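Local coordinates for guanine deaminase (Escherichia coli, PDB 6OHC), which catalyses the zinc-dependent hydrolytic deamination of guanine to xanthine and ammonia, the single step that converts guanine to xanthine in purine degradation, at residues 72-77 against 388-393; 131-136 against 420-425. All coordinates share one frame; numbering follows the deposited sequence.

Interaction 1 (72-77 against 388-393)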
loop_
_atom_site.group_PDB
_atom_site.type_symbol
_atom_site.label_atom_id
_atom_site.label_comp_id
_atom_site.label_asym_id
_atom_site.label_seq_id
_atom_site.Cartn_x
_atom_site.Cartn_y
_atom_site.Cartn_z
ATOM N N LYS B 72 -14.841 17.915 -8.721
ATOM C CA LYS B 72 -14.557 17.016 -7.586
ATOM C C LYS B 72 -15.688 16.024 -7.428
ATOM O O LYS B 72 -16.795 16.292 -7.939
ATOM C CB LYS B 72 -14.287 17.858 -6.339
ATOM C CG LYS B 72 -13.187 18.870 -6.614
ATOM C CD LYS B 72 -12.117 18.992 -5.615
ATOM C CE LYS B 72 -10.863 19.620 -6.178
ATOM N NZ LYS B 72 -11.145 20.914 -6.811
ATOM N N LEU B 73 -15.399 14.920 -6.739
ATOM C CA LEU B 73 -16.419 13.947 -6.328
ATOM C C LEU B 73 -16.710 14.109 -4.831
ATOM O O LEU B 73 -15.766 14.212 -4.070
ATOM C CB LEU B 73 -15.927 12.552 -6.668
ATOM C CG LEU B 73 -17.062 11.655 -7.147
ATOM C CD1 LEU B 73 -17.580 12.127 -8.495
ATOM C CD2 LEU B 73 -16.605 10.220 -7.256
ATOM N N ILE B 74 -17.986 14.145 -4.423
ATOM C CA ILE B 74 -18.406 14.352 -3.012
ATOM C C ILE B 74 -19.041 13.053 -2.534
ATOM O O ILE B 74 -19.941 12.558 -3.202
ATOM C CB ILE B 74 -19.340 15.554 -2.915
ATOM C CG1 ILE B 74 -18.688 16.792 -3.533
ATOM C CG2 ILE B 74 -19.798 15.786 -1.481
ATOM C CD1 ILE B 74 -19.577 18.032 -3.546
ATOM N N VAL B 75 -18.517 12.494 -1.454
ATOM C CA VAL B 75 -18.967 11.195 -0.895
ATOM C C VAL B 75 -19.269 11.376 0.589
ATOM O O VAL B 75 -18.858 12.337 1.226
ATOM C CB VAL B 75 -17.884 10.130 -1.136
ATOM C CG1 VAL B 75 -17.579 9.995 -2.607
ATOM C CG2 VAL B 75 -16.596 10.433 -0.344
ATOM N N PRO B 76 -20.018 10.460 1.201
ATOM C CA PRO B 76 -20.239 10.504 2.640
ATOM C C PRO B 76 -18.913 10.198 3.341
ATOM O O PRO B 76 -18.045 9.577 2.733
ATOM C CB PRO B 76 -21.250 9.401 2.921
ATOM C CG PRO B 76 -21.763 8.954 1.522
ATOM C CD PRO B 76 -20.694 9.344 0.533
ATOM N N GLY B 77 -18.764 10.715 4.560
ATOM C CA GLY B 77 -17.539 10.560 5.340
ATOM C C GLY B 77 -17.272 9.094 5.601
ATOM O O GLY B 77 -18.211 8.348 5.824
ATOM N N PHE B 388 -19.327 14.721 5.257
ATOM C CA PHE B 388 -18.970 14.331 3.868
ATOM C C PHE B 388 -17.565 14.817 3.514
ATOM O O PHE B 388 -16.982 15.665 4.234
ATOM C CB PHE B 388 -20.011 14.874 2.875
ATOM C CG PHE B 388 -20.231 16.363 2.868
ATOM C CD1 PHE B 388 -21.104 16.957 3.781
ATOM C CD2 PHE B 388 -19.568 17.176 1.958
ATOM C CE1 PHE B 388 -21.291 18.337 3.794
ATOM C CE2 PHE B 388 -19.787 18.548 1.956
ATOM C CZ PHE B 388 -20.652 19.135 2.875
ATOM N N VAL B 389 -17.055 14.265 2.404
ATOM C CA VAL B 389 -15.678 14.487 1.925
ATOM C C VAL B 389 -15.737 14.971 0.472
ATOM O O VAL B 389 -16.362 14.314 -0.370
ATOM C CB VAL B 389 -14.893 13.176 2.049
ATOM C CG1 VAL B 389 -13.471 13.270 1.547
ATOM C CG2 VAL B 389 -14.905 12.659 3.467
ATOM N N VAL B 390 -15.067 16.078 0.178
ATOM C CA VAL B 390 -14.833 16.499 -1.222
ATOM C C VAL B 390 -13.530 15.838 -1.665
ATOM O O VAL B 390 -12.470 16.067 -1.028
ATOM C CB VAL B 390 -14.817 18.019 -1.377
ATOM C CG1 VAL B 390 -14.605 18.412 -2.828
ATOM C CG2 VAL B 390 -16.109 18.599 -0.846
ATOM N N MET B 391 -13.639 15.015 -2.710
ATOM C CA MET B 391 -12.536 14.183 -3.216
ATOM C C MET B 391 -12.112 14.701 -4.592
ATOM O O MET B 391 -12.977 15.076 -5.396
ATOM C CB MET B 391 -12.977 12.725 -3.295
ATOM C CG MET B 391 -13.027 12.056 -1.934
ATOM S SD MET B 391 -13.354 10.342 -2.122
ATOM C CE MET B 391 -11.652 9.791 -2.281
ATOM N N GLU B 392 -10.804 14.819 -4.795
ATOM C CA GLU B 392 -10.170 15.061 -6.094
ATOM C C GLU B 392 -9.475 13.768 -6.467
ATOM O O GLU B 392 -8.321 13.572 -6.140
ATOM C CB GLU B 392 -9.142 16.184 -5.960
ATOM C CG GLU B 392 -8.470 16.581 -7.277
ATOM C CD GLU B 392 -7.450 17.655 -7.008
ATOM O OE1 GLU B 392 -7.227 17.926 -5.836
ATOM O OE2 GLU B 392 -6.834 18.148 -7.978
ATOM N N PRO B 393 -10.144 12.836 -7.145
ATOM C CA PRO B 393 -9.511 11.592 -7.558
ATOM C C PRO B 393 -8.473 11.793 -8.671
ATOM O O PRO B 393 -7.794 10.808 -9.005
ATOM C CB PRO B 393 -10.723 10.781 -8.066
ATOM C CG PRO B 393 -11.621 11.827 -8.642
ATOM C CD PRO B 393 -11.516 12.961 -7.644
HETATM O O HOH W 1 -8.294 20.142 -8.579
#
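Leu73 and Met391 form a hydrogen-bonded antiparallel pair: Leu73 N donates to Met391 O at 2.8 Å, and Met391 N returns a bond to Leu73 O at 2.6 Å. Two residues on, Val75 and Val389 repeat the exchange, with Val75 N to Val389 O at 3.0 Å and both N-H...O angles of this second pair near 166°. The non-hydrogen-bonded pair between them, Ile74 with Val390, brings Ile74 CA to 3.3 Å from Val389 O in a CA-H...O contact. Strands 73-76 and 388-391 thus run antiparallel (156°); strand 73-84 also pairs with 14-18 and 388-391 with 425-430, which places 388-391 between the start of 73-84 and the C-terminal strands.

Side chains leave this pairing on two faces. On the face of Leu73, Val75, Val389 and Met391, the Met391 chain crosses Val75 at about a right angle and rests SD against Val75 CG2 at 3.7 Å; Met416 of helix 409-418 packs on Leu73 and Met391. On the other face, Ile74 lies alongside both Val390 and Phe388, its CG2 3.7 Å from Phe388 CD2, while the Phe388 ring stacks on Tyr429.

With CG anti to the carbonyl carbon (chi1 -54°), the Lys72 chain passes over Val390 CG1, which lies 3.6 Å from Lys72 CB, and carries CE beside Glu392 CB. The two charged groups do not touch; one water lies between NZ and Glu392 OE2, weakly bonded to each, and Tyr426 offers a cation-pi partner. An alanine here would keep CB but lose the methylenes lying on Val390 CG1 and Glu392 CB, and would probably leave Tyr426 without its cation and Glu392 without its weak water link. Chemically, the join therefore rests on four buried backbone bonds between apolar faces, with charge confined to its partly exposed end.

Interaction 2 (131-136 against 420-425)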
loop_
_atom_site.group_PDB
_atom_site.type_symbol
_atom_site.label_atom_id
_atom_site.label_comp_id
_atom_site.label_asym_id
_atom_site.label_seq_id
_atom_site.Cartn_x
_atom_site.Cartn_y
_atom_site.Cartn_z
ATOM N N LEU B 131 -9.431 13.528 9.746
ATOM C CA LEU B 131 -10.104 14.517 8.866
ATOM C C LEU B 131 -9.322 14.625 7.534
ATOM O O LEU B 131 -9.891 14.636 6.439
ATOM C CB LEU B 131 -10.157 15.841 9.603
ATOM C CG LEU B 131 -10.948 15.906 10.927
ATOM C CD1 LEU B 131 -10.975 17.343 11.427
ATOM C CD2 LEU B 131 -12.365 15.411 10.772
ATOM N N ARG B 132 -8.025 14.719 7.637
ATOM C CA ARG B 132 -7.097 14.822 6.496
ATOM C C ARG B 132 -7.268 13.616 5.572
ATOM O O ARG B 132 -6.953 13.753 4.377
ATOM C CB ARG B 132 -5.695 14.976 7.083
ATOM C CG ARG B 132 -4.575 14.794 6.088
ATOM C CD ARG B 132 -3.269 14.826 6.835
ATOM N NE ARG B 132 -2.351 14.914 5.719
ATOM C CZ ARG B 132 -1.629 15.969 5.450
ATOM N NH1 ARG B 132 -1.637 17.025 6.240
ATOM N NH2 ARG B 132 -0.796 15.924 4.435
ATOM N N ASN B 133 -7.772 12.492 6.088
ATOM C CA ASN B 133 -7.955 11.232 5.320
ATOM C C ASN B 133 -9.432 10.976 5.011
ATOM O O ASN B 133 -9.700 9.963 4.410
ATOM C CB ASN B 133 -7.297 10.066 6.039
ATOM C CG ASN B 133 -5.818 10.068 5.772
ATOM O OD1 ASN B 133 -5.383 9.702 4.679
ATOM N ND2 ASN B 133 -5.073 10.601 6.722
ATOM N N GLY B 134 -10.334 11.888 5.367
ATOM C CA GLY B 134 -11.758 11.816 5.043
ATOM C C GLY B 134 -12.489 10.889 5.970
ATOM O O GLY B 134 -13.694 10.596 5.671
ATOM N N THR B 135 -11.901 10.478 7.089
ATOM C CA THR B 135 -12.655 9.726 8.125
ATOM C C THR B 135 -13.411 10.720 9.019
ATOM O O THR B 135 -12.748 11.550 9.694
ATOM C CB THR B 135 -11.732 8.823 8.952
ATOM O OG1 THR B 135 -11.162 7.868 8.053
ATOM C CG2 THR B 135 -12.485 8.125 10.065
ATOM N N THR B 136 -14.736 10.655 9.041
ATOM C CA THR B 136 -15.586 11.545 9.895
ATOM C C THR B 136 -16.139 10.798 11.125
ATOM O O THR B 136 -16.566 11.467 12.073
ATOM C CB THR B 136 -16.668 12.179 9.012
ATOM O OG1 THR B 136 -17.424 11.130 8.398
ATOM C CG2 THR B 136 -16.084 13.094 7.951
ATOM N N GLY B 420 -6.254 5.748 -4.564
ATOM C CA GLY B 420 -5.993 7.089 -4.018
ATOM C C GLY B 420 -5.284 7.013 -2.668
ATOM O O GLY B 420 -5.106 5.896 -2.079
ATOM N N ASP B 421 -4.838 8.171 -2.196
ATOM C CA ASP B 421 -4.279 8.349 -0.839
ATOM C C ASP B 421 -4.856 9.636 -0.253
ATOM O O ASP B 421 -5.884 10.044 -0.728
ATOM C CB ASP B 421 -2.756 8.232 -0.880
ATOM C CG ASP B 421 -2.037 9.336 -1.630
ATOM O OD1 ASP B 421 -2.491 10.494 -1.577
ATOM O OD2 ASP B 421 -0.983 9.038 -2.205
ATOM N N ASP B 422 -4.206 10.238 0.742
ATOM C CA ASP B 422 -4.683 11.444 1.455
ATOM C C ASP B 422 -4.753 12.605 0.455
ATOM O O ASP B 422 -5.584 13.549 0.700
ATOM C CB ASP B 422 -3.816 11.780 2.664
ATOM C CG ASP B 422 -2.348 11.900 2.297
ATOM O OD1 ASP B 422 -1.703 10.874 2.083
ATOM O OD2 ASP B 422 -1.858 13.033 2.209
ATOM N N ARG B 423 -3.966 12.592 -0.627
ATOM C CA ARG B 423 -3.998 13.726 -1.577
ATOM C C ARG B 423 -5.379 13.825 -2.260
ATOM O O ARG B 423 -5.707 14.918 -2.782
ATOM C CB ARG B 423 -2.858 13.636 -2.591
ATOM C CG ARG B 423 -1.532 13.995 -1.948
ATOM C CD ARG B 423 -0.337 13.626 -2.794
ATOM N NE ARG B 423 -0.163 12.188 -2.896
ATOM C CZ ARG B 423 0.885 11.610 -3.499
ATOM N NH1 ARG B 423 1.835 12.346 -4.045
ATOM N NH2 ARG B 423 0.950 10.298 -3.586
ATOM N N SER B 424 -6.150 12.754 -2.261
ATOM C CA SER B 424 -7.492 12.693 -2.856
ATOM C C SER B 424 -8.479 13.496 -1.987
ATOM O O SER B 424 -9.539 13.792 -2.480
ATOM C CB SER B 424 -7.942 11.244 -2.951
ATOM O OG SER B 424 -7.134 10.532 -3.859
ATOM N N ILE B 425 -8.178 13.733 -0.709
ATOM C CA ILE B 425 -9.136 14.387 0.235
ATOM C C ILE B 425 -8.888 15.899 0.169
ATOM O O ILE B 425 -7.824 16.359 0.665
ATOM C CB ILE B 425 -9.038 13.830 1.668
ATOM C CG1 ILE B 425 -9.598 12.396 1.765
ATOM C CG2 ILE B 425 -9.850 14.716 2.600
ATOM C CD1 ILE B 425 -9.088 11.434 0.748
#
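Ile425 packs tightly against the end of helix 116-132, using several carbons at once. Its CB lies 3.4 Å from Arg132 O, and CG1, turned anti to the carbonyl carbon (chi1 -71°), comes within 3.5 Å of Asn133 C. The second branch, CG2, sits 3.5 Å from Arg132 O and a little farther from Leu131 O, so within this contact the isoleucine meets mostly backbone atoms. Gly134 makes this close approach possible: its phi of 80° closes a Schellman motif, with Gly134 N bonded back to Leu131 O, and a CB at this position would point at Ile425 and crowd its CG1.

Beside this, Asn133 reaches back across Asp422, their amide and carboxylate planes 64° apart. Asn133 OD1 comes 3.3 Å from Asp422 CB, a packing contact; the oxygen is satisfied by Asn335 ND2, and Asn133 ND2 is held by Gln129 O.

The partly exposed side is looser. Arg132 extends alongside Asp422, yet its NH2 stays 3.8 Å from Asp422 OD2, a long salt bridge made at the edge of the guanidinium. That carboxylate has its stronger partner elsewhere: OD2 forms a salt bridge with Arg423 of the second subunit, and, reciprocally, NH1 of Arg423 in this chain bridges Asp422 of the second subunit. Arg423 is steadied by Asp421, which it grips side-on through NE and NH2, the NH2 to OD2 bond being 2.7 Å and close to the guanidinium plane. Asp421 OD1 also accepts from Arg423 N, forming an Asx turn.

In the fold, the contact joins the turn between helix 116-132 and strand 135-141 to the 3-10 segment leading into strand 425-430. Leu337 of helix 336-348 and Tyr436 of strand 433-437 both touch Ile425, while the Asp422 side faces the dimer partner.

Overall arrangement
From the N terminus, the chain enters strand 73-84 at 72-77, then passes through helix 116-132 and the turn at 131-136 before most of the amidohydrolase barrel is built. It returns at 388-393, closing a loop of 310 intervening residues in interaction 1, and reaches 420-425 after helix 409-418, closing one of 283 in interaction 2. The segments alternate, so the two closures cross rather than nest. Their centres lie 9 Å apart, and a probable hydrogen bond from Glu392 N to Ser424 O (2.8 Å) connects them directly. Together they tie neighbouring strands 73-84 and 135-141 to the C-terminal strands, away from the zinc site.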